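Local coordinates for mandelate racemase/muconate lactonizing protein (Thermobispora bispora, PDB 3VC5) that probably dehydrates D-glucarate to 5-dehydro-4-deoxy-D-glucarate with magnesium as cofactor, as a member of the enolase superfamily, at residues E424-M427 with R428-P432. Residues are numbered along the deposited sequence; the frame is centred on the assembly and turned at random.
Sequences EGYM and RSFDP
One face of the Tyr-426 ring receives the edge of Phe-430 in a T-shaped pair, centroids 5.0 Å apart and planes at 71°. Phe-430 CE2 lies above the tyrosine plane, offset toward the rim, and CZ comes within 3.5 Å of Tyr-426 CE1; seen from Phe-430, Tyr-426 CZ sits in plane at its edge. Over the centre of one face of Phe-430 stands the hydroxyl oxygen of Ser-429. The second flat pair is parallel: Glu-424 and Arg-428, one helical turn apart, run side by side, and carboxylate and guanidinium stack 6° from parallel, Glu-424 CD 3.7 Å above the guanidinium plane and over its centre.

Tyr-426 reaches Phe-430, four residues on, because its CG stands opposite the backbone N (chi1 -176°). Its carbonyl oxygen takes two bonds: Ser-429 OG, 2.7 Å from Tyr-426 O, donates in the carbonyl plane on a lone pair, while Ser-429 N comes from above that plane. Met-427 O likewise accepts from Phe-430 N and, in its carbonyl plane, from Asp-431 N, 2.9 Å from Met-427 O. This is a local surface contact along helix 423-430, which Tyr-426 and Met-427 join to Val-46 of strand 45-46.

Tyr-426 OH is hydrogen-bonded to His-175, and Phe-430 meets Trp-172 edge-to-face. Were Tyr-426 replaced by alanine, the edge of Phe-430 would probably lose its aromatic face and His-175 ND1 its phenol partner.

Glu-424 OE2 also bonds Thr-436 N, Arg-428 NE Phe-434 O, and Arg-428 NH2 Ser-435 OG. The salt bridge is long, Glu-424 OE2 to Arg-428 NH2 3.7 Å, and no N-H points at the oxygen, so this pair probably contributes charge attraction rather than directed bonds.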
ATOM      1  N   GLU A 424     -11.270 -33.613   3.049  1.00 25.43           N
ATOM      2  CA  GLU A 424     -10.836 -34.750   3.859  1.00 27.13           C
ATOM      3  C   GLU A 424     -11.972 -35.733   4.153  1.00 25.64           C
ATOM      4  O   GLU A 424     -11.792 -36.960   4.056  1.00 30.35           O
ATOM      5  CB  GLU A 424     -10.186 -34.258   5.159  1.00 30.24           C
ATOM      6  CG  GLU A 424      -9.570 -35.349   6.013  1.00 31.58           C
ATOM      7  CD  GLU A 424      -9.035 -34.784   7.311  1.00 39.30           C
ATOM      8  OE1 GLU A 424      -9.767 -34.030   7.990  1.00 44.92           O
ATOM      9  OE2 GLU A 424      -7.873 -35.053   7.642  1.00 35.35           O
ATOM     10  N   GLY A 425     -13.131 -35.203   4.533  1.00 28.25           N
ATOM     11  CA  GLY A 425     -14.304 -36.036   4.790  1.00 29.00           C
ATOM     12  C   GLY A 425     -14.719 -36.788   3.543  1.00 27.52           C
ATOM     13  O   GLY A 425     -15.098 -37.973   3.609  1.00 32.95           O
ATOM     14  N   TYR A 426     -14.648 -36.107   2.403  1.00 28.54           N
ATOM     15  CA  TYR A 426     -14.990 -36.751   1.132  1.00 29.42           C
ATOM     16  C   TYR A 426     -13.980 -37.884   0.851  1.00 29.06           C
ATOM     17  O   TYR A 426     -14.372 -39.021   0.507  1.00 30.82           O
ATOM     18  CB  TYR A 426     -15.036 -35.720  -0.002  1.00 24.66           C
ATOM     19  CG  TYR A 426     -15.467 -36.273  -1.354  1.00 24.52           C
ATOM     20  CD1 TYR A 426     -16.567 -37.122  -1.475  1.00 28.29           C
ATOM     21  CD2 TYR A 426     -14.774 -35.924  -2.507  1.00 27.00           C
ATOM     22  CE1 TYR A 426     -16.960 -37.609  -2.717  1.00 28.40           C
ATOM     23  CE2 TYR A 426     -15.155 -36.395  -3.747  1.00 25.65           C
ATOM     24  CZ  TYR A 426     -16.236 -37.261  -3.844  1.00 28.64           C
ATOM     25  OH  TYR A 426     -16.620 -37.715  -5.094  1.00 29.54           O
ATOM     26  N   MET A 427     -12.686 -37.617   1.032  1.00 29.38           N
ATOM     27  CA  MET A 427     -11.708 -38.688   0.818  1.00 28.11           C
ATOM     28  C   MET A 427     -11.937 -39.849   1.796  1.00 29.96           C
ATOM     29  O   MET A 427     -11.827 -41.012   1.422  1.00 36.19           O
ATOM     30  CB  MET A 427     -10.251 -38.215   0.942  1.00 27.50           C
ATOM     31  CG  MET A 427      -9.252 -39.385   0.816  1.00 30.24           C
ATOM     32  SD  MET A 427      -9.305 -40.130  -0.837  1.00 34.16           S
ATOM     33  CE  MET A 427      -8.361 -38.883  -1.709  1.00 34.15           C
ATOM     34  N   ARG A 428     -12.216 -39.530   3.058  1.00 28.68           N
ATOM     35  CA  ARG A 428     -12.473 -40.552   4.071  1.00 31.90           C
ATOM     36  C   ARG A 428     -13.659 -41.456   3.731  1.00 33.37           C
ATOM     37  O   ARG A 428     -13.737 -42.599   4.205  1.00 37.89           O
ATOM     38  CB  ARG A 428     -12.675 -39.905   5.445  1.00 35.63           C
ATOM     39  CG  ARG A 428     -11.375 -39.473   6.104  1.00 37.08           C
ATOM     40  CD  ARG A 428     -11.634 -38.678   7.382  1.00 47.98           C
ATOM     41  NE  ARG A 428     -10.420 -38.512   8.178  1.00 59.69           N
ATOM     42  CZ  ARG A 428     -10.329 -37.724   9.249  1.00 67.89           C
ATOM     43  NH1 ARG A 428     -11.381 -37.012   9.649  1.00 62.21           N
ATOM     44  NH2 ARG A 428      -9.186 -37.639   9.919  1.00 58.93           N
ATOM     45  N   SER A 429     -14.587 -40.971   2.911  1.00 34.18           N
ATOM     46  CA  SER A 429     -15.725 -41.809   2.543  1.00 34.74           C
ATOM     47  C   SER A 429     -15.278 -43.003   1.675  1.00 38.48           C
ATOM     48  O   SER A 429     -15.976 -44.029   1.597  1.00 42.27           O
ATOM     49  CB  SER A 429     -16.827 -40.984   1.867  1.00 35.29           C
ATOM     50  OG  SER A 429     -16.524 -40.725   0.500  1.00 35.75           O
ATOM     51  N   PHE A 430     -14.097 -42.872   1.063  1.00 39.39           N
ATOM     52  CA  PHE A 430     -13.493 -43.925   0.237  1.00 39.14           C
ATOM     53  C   PHE A 430     -12.374 -44.672   0.982  1.00 41.49           C
ATOM     54  O   PHE A 430     -12.263 -45.892   0.899  1.00 46.15           O
ATOM     55  CB  PHE A 430     -12.947 -43.336  -1.062  1.00 41.78           C
ATOM     56  CG  PHE A 430     -13.938 -42.480  -1.799  1.00 41.46           C
ATOM     57  CD1 PHE A 430     -15.098 -43.030  -2.315  1.00 45.02           C
ATOM     58  CD2 PHE A 430     -13.720 -41.127  -1.970  1.00 39.56           C
ATOM     59  CE1 PHE A 430     -16.022 -42.265  -2.990  1.00 40.73           C
ATOM     60  CE2 PHE A 430     -14.651 -40.342  -2.654  1.00 37.16           C
ATOM     61  CZ  PHE A 430     -15.808 -40.912  -3.159  1.00 36.03           C
ATOM     62  N   ASP A 431     -11.548 -43.927   1.709  1.00 42.88           N
ATOM     63  CA  ASP A 431     -10.460 -44.494   2.498  1.00 42.42           C
ATOM     64  C   ASP A 431     -10.564 -43.968   3.937  1.00 41.20           C
ATOM     65  O   ASP A 431     -10.081 -42.873   4.235  1.00 42.72           O
ATOM     66  CB  ASP A 431      -9.120 -44.100   1.857  1.00 43.29           C
ATOM     67  CG  ASP A 431      -7.933 -44.485   2.695  1.00 57.47           C
ATOM     68  OD1 ASP A 431      -8.096 -45.331   3.605  1.00 58.62           O
ATOM     69  OD2 ASP A 431      -6.834 -43.936   2.437  1.00 60.36           O
ATOM     70  N   PRO A 432     -11.232 -44.731   4.823  1.00 41.89           N
ATOM     71  CA  PRO A 432     -11.548 -44.316   6.192  1.00 44.79           C
ATOM     72  C   PRO A 432     -10.317 -43.957   7.003  1.00 45.86           C
ATOM     73  O   PRO A 432     -10.404 -43.190   7.974  1.00 50.01           O
ATOM     74  CB  PRO A 432     -12.175 -45.577   6.796  1.00 46.63           C
ATOM     75  CG  PRO A 432     -12.728 -46.307   5.647  1.00 50.48           C
ATOM     76  CD  PRO A 432     -11.807 -46.052   4.505  1.00 44.09           C
TER